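Local coordinates for HRDC domain-containing protein (Bifidobacterium adolescentis ATCC 15703, PDB 3CYM) that probably acts as a ribonuclease D-like 3'-5' exonuclease that binds nucleic acids and trims their ends, at residues D245-A248 against R249-D252; S294-D297 against K298-E301; R302-P305 against I306-I310. All blocks are in the same frame, centred on the assembly; numbering follows the deposited sequence. Where two conformers were deposited one is given.

Interaction 1. Residues D245-A248 against R249-D252; sequences DELA and REYD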
loop_
_atom_site.group_PDB
_atom_site.type_symbol
_atom_site.label_atom_id
_atom_site.label_comp_id
_atom_site.label_asym_id
_atom_site.label_seq_id
_atom_site.Cartn_x
_atom_site.Cartn_y
_atom_site.Cartn_z
ATOM N N ASP A 245 7.612 -2.191 -18.471
ATOM C CA ASP A 245 6.435 -2.611 -17.702
ATOM C C ASP A 245 5.766 -3.859 -18.284
ATOM O O ASP A 245 5.320 -4.727 -17.538
ATOM C CB ASP A 245 5.426 -1.466 -17.593
ATOM C CG ASP A 245 4.283 -1.780 -16.646
ATOM O OD1 ASP A 245 4.503 -1.779 -15.416
ATOM O OD2 ASP A 245 3.165 -2.014 -17.140
ATOM N N GLU A 246 5.703 -3.934 -19.611
ATOM C CA GLU A 246 5.168 -5.106 -20.317
ATOM C C GLU A 246 5.973 -6.358 -20.003
ATOM O O GLU A 246 5.412 -7.385 -19.612
ATOM C CB GLU A 246 5.189 -4.872 -21.829
ATOM C CG GLU A 246 4.227 -3.815 -22.316
ATOM C CD GLU A 246 4.393 -3.509 -23.787
ATOM O OE1 GLU A 246 5.158 -4.225 -24.474
ATOM O OE2 GLU A 246 3.755 -2.540 -24.252
ATOM N N LEU A 247 7.289 -6.241 -20.167
ATOM C CA LEU A 247 8.232 -7.339 -19.958
ATOM C C LEU A 247 8.353 -7.740 -18.498
ATOM O O LEU A 247 8.600 -8.897 -18.194
ATOM C CB LEU A 247 9.607 -6.967 -20.515
ATOM C CG LEU A 247 9.683 -6.897 -22.047
ATOM C CD1 LEU A 247 10.917 -6.174 -22.537
ATOM C CD2 LEU A 247 9.616 -8.287 -22.664
ATOM N N ALA A 248 8.178 -6.783 -17.595
ATOM C CA ALA A 248 8.214 -7.066 -16.161
ATOM C C ALA A 248 6.995 -7.875 -15.726
ATOM O O ALA A 248 7.100 -8.739 -14.854
ATOM C CB ALA A 248 8.312 -5.789 -15.374
ATOM N N ARG A 249 5.848 -7.581 -16.338
ATOM C CA ARG A 249 4.594 -8.287 -16.068
ATOM C C ARG A 249 4.616 -9.683 -16.688
ATOM O O ARG A 249 4.188 -10.655 -16.066
ATOM C CB ARG A 249 3.409 -7.486 -16.615
ATOM C CG ARG A 249 2.035 -8.083 -16.301
ATOM C CD ARG A 249 0.904 -7.393 -17.059
ATOM N NE ARG A 249 0.604 -6.060 -16.534
ATOM C CZ ARG A 249 1.005 -4.915 -17.086
ATOM N NH1 ARG A 249 0.674 -3.759 -16.523
ATOM N NH2 ARG A 249 1.732 -4.916 -18.198
ATOM N N GLU A 250 5.122 -9.761 -17.917
ATOM C CA GLU A 250 5.212 -11.009 -18.669
ATOM C C GLU A 250 6.150 -11.995 -17.981
ATOM O O GLU A 250 5.839 -13.187 -17.884
ATOM C CB GLU A 250 5.692 -10.718 -20.094
ATOM C CG GLU A 250 6.005 -11.943 -20.937
ATOM C CD GLU A 250 6.590 -11.595 -22.293
ATOM O OE1 GLU A 250 6.888 -10.402 -22.536
ATOM O OE2 GLU A 250 6.748 -12.524 -23.118
ATOM N N TYR A 251 7.285 -11.487 -17.498
ATOM C CA TYR A 251 8.304 -12.320 -16.862
ATOM C C TYR A 251 8.217 -12.370 -15.336
ATOM O O TYR A 251 9.039 -13.027 -14.694
ATOM C CB TYR A 251 9.698 -11.883 -17.307
ATOM C CG TYR A 251 10.022 -12.327 -18.708
ATOM C CD1 TYR A 251 10.557 -13.587 -18.947
ATOM C CD2 TYR A 251 9.778 -11.502 -19.796
ATOM C CE1 TYR A 251 10.851 -14.010 -20.230
ATOM C CE2 TYR A 251 10.070 -11.917 -21.089
ATOM C CZ TYR A 251 10.607 -13.171 -21.294
ATOM O OH TYR A 251 10.900 -13.597 -22.565
ATOM N N ASP A 252 7.221 -11.671 -14.782
ATOM C CA ASP A 252 6.903 -11.660 -13.343
ATOM C C ASP A 252 8.112 -11.263 -12.484
ATOM O O ASP A 252 8.627 -12.056 -11.694
ATOM C CB ASP A 252 6.296 -13.003 -12.913
ATOM C CG ASP A 252 5.666 -12.952 -11.540
ATOM O OD1 ASP A 252 5.448 -11.839 -11.007
ATOM O OD2 ASP A 252 5.389 -14.039 -10.993
#
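Glu246 O is gripped by two backbone N-H groups of the next turn. Glu250 N donates the stronger bond to Glu246 O at 2.9 Å (N-H...O angle 156°), and Arg249 N a weak one to the same oxygen at 3.3 Å. Arg249 N also bonds to Asp245 O, so its N-H is shared between two carbonyls. Tyr251 N reaches Leu247 O at 3.0 Å.

On one side of the helix, Asp245 and Arg249 form an i to i+4 salt bridge. Arg249 CG lies opposite its own backbone N (chi1 -176°), and the chain bends at chi3, which carries the guanidinium back over the preceding turn. Arg249 NH1 then meets Asp245 OD2 at 3.1 Å, a weak hydrogen bond within the salt bridge. The carboxylate and guanidinium planes stand 79° apart, so the pair is not a flat bidentate fork. Asp245 OD1 turns to Tyr53 OH, a second hold on the carboxylate.

On another side, Leu247 and Tyr251 run alongside each other, CD2 of the leucine lying 4.0 Å from CE2 of the ring. Leu247 O sits at the ring edge, in its plane, 3.3 Å from Tyr251 CD2. Leu247 CD2 also packs 3.5 Å from Glu250 OE1, and Leu247 and Ala248 both lean on Leu258 of the following helix 255-258. Asp252 leaves the helical conformation with a positive phi, its carboxylate salt-bridged to Arg52.

An i to i+4 salt bridge along the last turn, closed by a residue of positive phi, fits the C-terminal end of an alpha helix, here helix 231-250 of the HRDC domain.

Interaction 2. Residues S294-D297 against K298-E301; sequences SEQD and KMFE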
loop_
_atom_site.group_PDB
_atom_site.type_symbol
_atom_site.label_atom_id
_atom_site.label_comp_id
_atom_site.label_asym_id
_atom_site.label_seq_id
_atom_site.Cartn_x
_atom_site.Cartn_y
_atom_site.Cartn_z
ATOM N N SER A 294 24.248 -7.432 1.930
ATOM C CA SER A 294 23.417 -8.240 2.823
ATOM C C SER A 294 23.196 -9.652 2.283
ATOM O O SER A 294 23.659 -9.995 1.193
ATOM C CB SER A 294 22.051 -7.569 3.027
ATOM O OG SER A 294 22.173 -6.313 3.667
ATOM N N GLU A 295 22.467 -10.453 3.058
ATOM C CA GLU A 295 21.947 -11.749 2.622
ATOM C C GLU A 295 20.877 -11.599 1.526
ATOM O O GLU A 295 20.528 -12.567 0.841
ATOM C CB GLU A 295 21.359 -12.501 3.823
ATOM C CG GLU A 295 22.391 -13.181 4.708
ATOM C CD GLU A 295 23.002 -14.409 4.051
ATOM O OE1 GLU A 295 24.245 -14.474 3.934
ATOM O OE2 GLU A 295 22.233 -15.305 3.636
ATOM N N GLN A 296 20.361 -10.377 1.386
ATOM C CA GLN A 296 19.382 -10.022 0.367
ATOM C C GLN A 296 19.970 -10.051 -1.041
ATOM O O GLN A 296 19.244 -10.242 -2.010
ATOM C CB GLN A 296 18.807 -8.629 0.651
ATOM C CG GLN A 296 17.795 -8.570 1.790
ATOM C CD GLN A 296 16.396 -9.004 1.367
ATOM O OE1 GLN A 296 16.152 -10.181 1.078
ATOM N NE2 GLN A 296 15.467 -8.053 1.336
ATOM N N ASP A 297 21.282 -9.855 -1.145
ATOM C CA ASP A 297 21.970 -9.817 -2.435
ATOM C C ASP A 297 21.874 -11.148 -3.183
ATOM O O ASP A 297 21.574 -11.167 -4.379
ATOM C CB ASP A 297 23.431 -9.382 -2.251
ATOM C CG ASP A 297 23.561 -7.929 -1.793
ATOM O OD1 ASP A 297 24.684 -7.385 -1.877
ATOM O OD2 ASP A 297 22.553 -7.329 -1.350
ATOM N N LYS A 298 22.098 -12.252 -2.465
ATOM C CA LYS A 298 21.876 -13.600 -3.003
ATOM C C LYS A 298 20.407 -13.856 -3.356
ATOM O O LYS A 298 20.111 -14.666 -4.240
ATOM C CB LYS A 298 22.317 -14.680 -2.007
ATOM C CG LYS A 298 23.812 -14.833 -1.781
ATOM C CD LYS A 298 24.062 -16.112 -1.005
ATOM C CE LYS A 298 25.069 -15.913 0.098
ATOM N NZ LYS A 298 24.575 -14.978 1.136
ATOM N N MET A 299 19.498 -13.183 -2.649
ATOM C CA MET A 299 18.068 -13.347 -2.883
ATOM C C MET A 299 17.607 -12.659 -4.170
ATOM O O MET A 299 16.721 -13.160 -4.852
ATOM C CB MET A 299 17.256 -12.877 -1.670
ATOM C CG MET A 299 15.879 -13.531 -1.559
ATOM S SD MET A 299 15.849 -15.307 -1.183
ATOM C CE MET A 299 17.074 -15.437 0.116
ATOM N N PHE A 300 18.225 -11.529 -4.501
ATOM C CA PHE A 300 17.980 -10.851 -5.774
ATOM C C PHE A 300 18.654 -11.575 -6.924
ATOM O O PHE A 300 18.083 -11.672 -8.008
ATOM C CB PHE A 300 18.459 -9.393 -5.737
ATOM C CG PHE A 300 17.511 -8.465 -5.044
ATOM C CD1 PHE A 300 16.373 -8.006 -5.690
ATOM C CD2 PHE A 300 17.752 -8.055 -3.745
ATOM C CE1 PHE A 300 15.488 -7.157 -5.044
ATOM C CE2 PHE A 300 16.875 -7.210 -3.090
ATOM C CZ PHE A 300 15.741 -6.757 -3.741
ATOM N N GLU A 301 19.859 -12.091 -6.674
ATOM C CA GLU A 301 20.664 -12.801 -7.681
ATOM C C GLU A 301 19.982 -14.019 -8.313
ATOM O O GLU A 301 20.379 -14.469 -9.396
ATOM C CB GLU A 301 22.035 -13.197 -7.115
ATOM C CG GLU A 301 23.089 -12.099 -7.161
ATOM C CD GLU A 301 23.285 -11.541 -8.554
ATOM O OE1 GLU A 301 23.277 -10.306 -8.691
ATOM O OE2 GLU A 301 23.444 -12.334 -9.511
#
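Charge pairing comes from Glu295 and Lys298, which lie side by side and point the same way. Glu295 folds at chi2 (-72°) and Lys298 bends at chi3 and chi4, bringing NZ to 2.9 Å from Glu295 OE1; the hydrogen bond within this salt bridge is weak.

Backbone bonding centres on Gln296 O, which takes Phe300 N at 3.0 Å with an N-H...O angle of 149°, and Met299 N more weakly. One residue on, Glu301 N bonds to Asp297 O at 3.0 Å.

In the packing, Phe300 CD2 lies 3.2 Å from Gln296 O, and the ring stacks on Phe51. Gln296 OE1 approaches Met299 CB at 4.0 Å, the two side chains passing at a slant, while the amide NE2 bonds to Ala153 O.

Carboxylates that point elsewhere tie the turn to its surroundings. Asp297 OD2 bonds to Thr292 OG1, just upstream, and Glu301 forms salt bridges with both Arg287 and Arg289, which would probably favour its charged form.

The i to i+3 ion pair lies at the start of a surface alpha helix, and the i to i+4 backbone bonds are those of the short helix 296-301 itself.

Interaction 3. Residues R302-P305 against I306-I310; sequences RYAP and IQRKI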
loop_
_atom_site.group_PDB
_atom_site.type_symbol
_atom_site.label_atom_id
_atom_site.label_comp_id
_atom_site.label_asym_id
_atom_site.label_seq_id
_atom_site.Cartn_x
_atom_site.Cartn_y
_atom_site.Cartn_z
ATOM N N ARG A 302 18.963 -14.535 -7.622
ATOM C CA ARG A 302 18.101 -15.608 -8.126
ATOM C C ARG A 302 17.371 -15.213 -9.404
ATOM O O ARG A 302 16.979 -16.071 -10.194
ATOM C CB ARG A 302 17.062 -15.987 -7.069
ATOM C CG ARG A 302 17.563 -16.954 -6.018
ATOM C CD ARG A 302 16.813 -16.818 -4.702
ATOM N NE ARG A 302 15.399 -17.191 -4.780
ATOM C CZ ARG A 302 14.385 -16.326 -4.747
ATOM N NH1 ARG A 302 14.617 -15.015 -4.662
ATOM N NH2 ARG A 302 13.131 -16.769 -4.804
ATOM N N TYR A 303 17.176 -13.909 -9.588
ATOM C CA TYR A 303 16.449 -13.378 -10.737
ATOM C C TYR A 303 17.332 -13.100 -11.944
ATOM O O TYR A 303 16.831 -12.670 -12.988
ATOM C CB TYR A 303 15.658 -12.129 -10.333
ATOM C CG TYR A 303 14.488 -12.468 -9.433
ATOM C CD1 TYR A 303 13.229 -12.709 -9.971
ATOM C CD2 TYR A 303 14.652 -12.593 -8.050
ATOM C CE1 TYR A 303 12.157 -13.046 -9.162
ATOM C CE2 TYR A 303 13.583 -12.921 -7.229
ATOM C CZ TYR A 303 12.340 -13.149 -7.795
ATOM O OH TYR A 303 11.267 -13.471 -7.001
ATOM N N ALA A 304 18.632 -13.367 -11.799
ATOM C CA ALA A 304 19.609 -13.193 -12.887
ATOM C C ALA A 304 19.260 -13.893 -14.209
ATOM O O ALA A 304 19.375 -13.256 -15.255
ATOM C CB ALA A 304 21.024 -13.541 -12.436
ATOM N N PRO A 305 18.823 -15.185 -14.179
ATOM C CA PRO A 305 18.411 -15.812 -15.449
ATOM C C PRO A 305 17.230 -15.160 -16.173
ATOM O O PRO A 305 17.137 -15.272 -17.395
ATOM C CB PRO A 305 18.047 -17.240 -15.029
ATOM C CG PRO A 305 18.839 -17.472 -13.792
ATOM C CD PRO A 305 18.743 -16.166 -13.075
ATOM N N ILE A 306 16.343 -14.495 -15.434
ATOM C CA ILE A 306 15.265 -13.710 -16.046
ATOM C C ILE A 306 15.844 -12.400 -16.587
ATOM O O ILE A 306 15.501 -11.969 -17.688
ATOM C CB ILE A 306 14.067 -13.455 -15.066
ATOM C CG1 ILE A 306 13.272 -14.738 -14.824
ATOM C CG2 ILE A 306 13.087 -12.435 -15.632
ATOM C CD1 ILE A 306 13.691 -15.519 -13.604
ATOM N N GLN A 307 16.737 -11.780 -15.817
ATOM C CA GLN A 307 17.371 -10.536 -16.248
ATOM C C GLN A 307 18.141 -10.727 -17.556
ATOM O O GLN A 307 18.032 -9.898 -18.453
ATOM C CB GLN A 307 18.298 -9.993 -15.171
ATOM C CG GLN A 307 17.602 -9.482 -13.944
ATOM C CD GLN A 307 18.591 -9.076 -12.884
ATOM O OE1 GLN A 307 19.275 -9.918 -12.305
ATOM N NE2 GLN A 307 18.675 -7.779 -12.619
ATOM N N ARG A 308 18.877 -11.840 -17.658
ATOM C CA ARG A 308 19.665 -12.207 -18.842
ATOM C C ARG A 308 18.790 -12.484 -20.061
ATOM O O ARG A 308 19.264 -12.464 -21.192
ATOM C CB ARG A 308 20.501 -13.470 -18.573
ATOM C CG ARG A 308 21.576 -13.370 -17.496
ATOM C CD ARG A 308 22.405 -14.651 -17.456
ATOM N NE ARG A 308 22.540 -15.194 -16.101
ATOM C CZ ARG A 308 22.052 -16.369 -15.710
ATOM N NH1 ARG A 308 21.408 -17.153 -16.572
ATOM N NH2 ARG A 308 22.219 -16.774 -14.459
ATOM N N LYS A 309 17.513 -12.789 -19.821
ATOM C CA LYS A 309 16.574 -13.146 -20.895
ATOM C C LYS A 309 16.171 -11.910 -21.702
ATOM O O LYS A 309 15.748 -12.007 -22.850
ATOM C CB LYS A 309 15.326 -13.802 -20.305
ATOM C CG LYS A 309 14.824 -15.014 -21.057
ATOM C CD LYS A 309 15.127 -16.304 -20.290
ATOM C CE LYS A 309 14.045 -16.597 -19.252
ATOM N NZ LYS A 309 14.393 -17.764 -18.378
ATOM N N ILE A 310 16.293 -10.746 -21.079
ATOM C CA ILE A 310 16.037 -9.484 -21.749
ATOM C C ILE A 310 17.377 -8.857 -22.133
ATOM O O ILE A 310 18.226 -8.601 -21.280
ATOM C CB ILE A 310 15.132 -8.584 -20.876
ATOM C CG1 ILE A 310 13.703 -9.114 -20.948
ATOM C CG2 ILE A 310 15.133 -7.161 -21.363
ATOM C CD1 ILE A 310 13.121 -9.486 -19.626
HETATM O O HOH W 1 19.016 -16.691 -18.847
#
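Tyr303 O receives two backbone N-H groups where the chain enters the short helix 304-307, which runs on into a type I beta turn from Gln307 to Ile310. Gln307 N is the firmer donor, 3.0 Å from Tyr303 O; Ile306 N adds a weak bond. Arg308 N reaches Ala304 O at 2.8 Å.

Side chains fold back over the same carbonyls. Gln307 CG sits 3.4 Å from Tyr303 O, and the chain then stays extended (chi2 175°), laying OE1 3.3 Å from Ala304 CA. In the one Arg308 conformer given of two, the guanidinium has Pro305 CA over one face.

Farther out, the buried Gln307 amide is held at both ends: NE2 donates to Leu257 O and Val288 O, and OE1 accepts from Arg287 NH1. A leucine in place of Gln307 would probably leave those two carbonyls and the Arg287 donor without their mate in a buried spot. Just before the helix, Tyr303 OH is held by hydrogen bonds with Asp155 OD2 and Arg52 NE. A water donates a hydrogen bond to Pro305 O at 2.8 Å.

Overall arrangement
Interactions 1 and 3 are partly buried, whereas interaction 2 lies at the surface. Interactions 2 and 3 follow each other directly, on helices 296-301 and 304-307. Interaction 1 comes earlier in the chain, yet it packs against interaction 3: Tyr251 CB lies 3.8 Å from Ile306 CG2, and the tyrosine ring also meets Ile310. Interactions 1 and 2, their centres about 21 Å apart, do not touch. All three share helical backbone bonds; interactions 1 and 2 add a local salt bridge, interaction 3 instead a buried amide. The 51-53 loop is shared: Arg52 and Tyr53 meet interaction 1, Phe51 interaction 2, Phe51 and Arg52 interaction 3. Arg287 serves both Glu301 and Gln307.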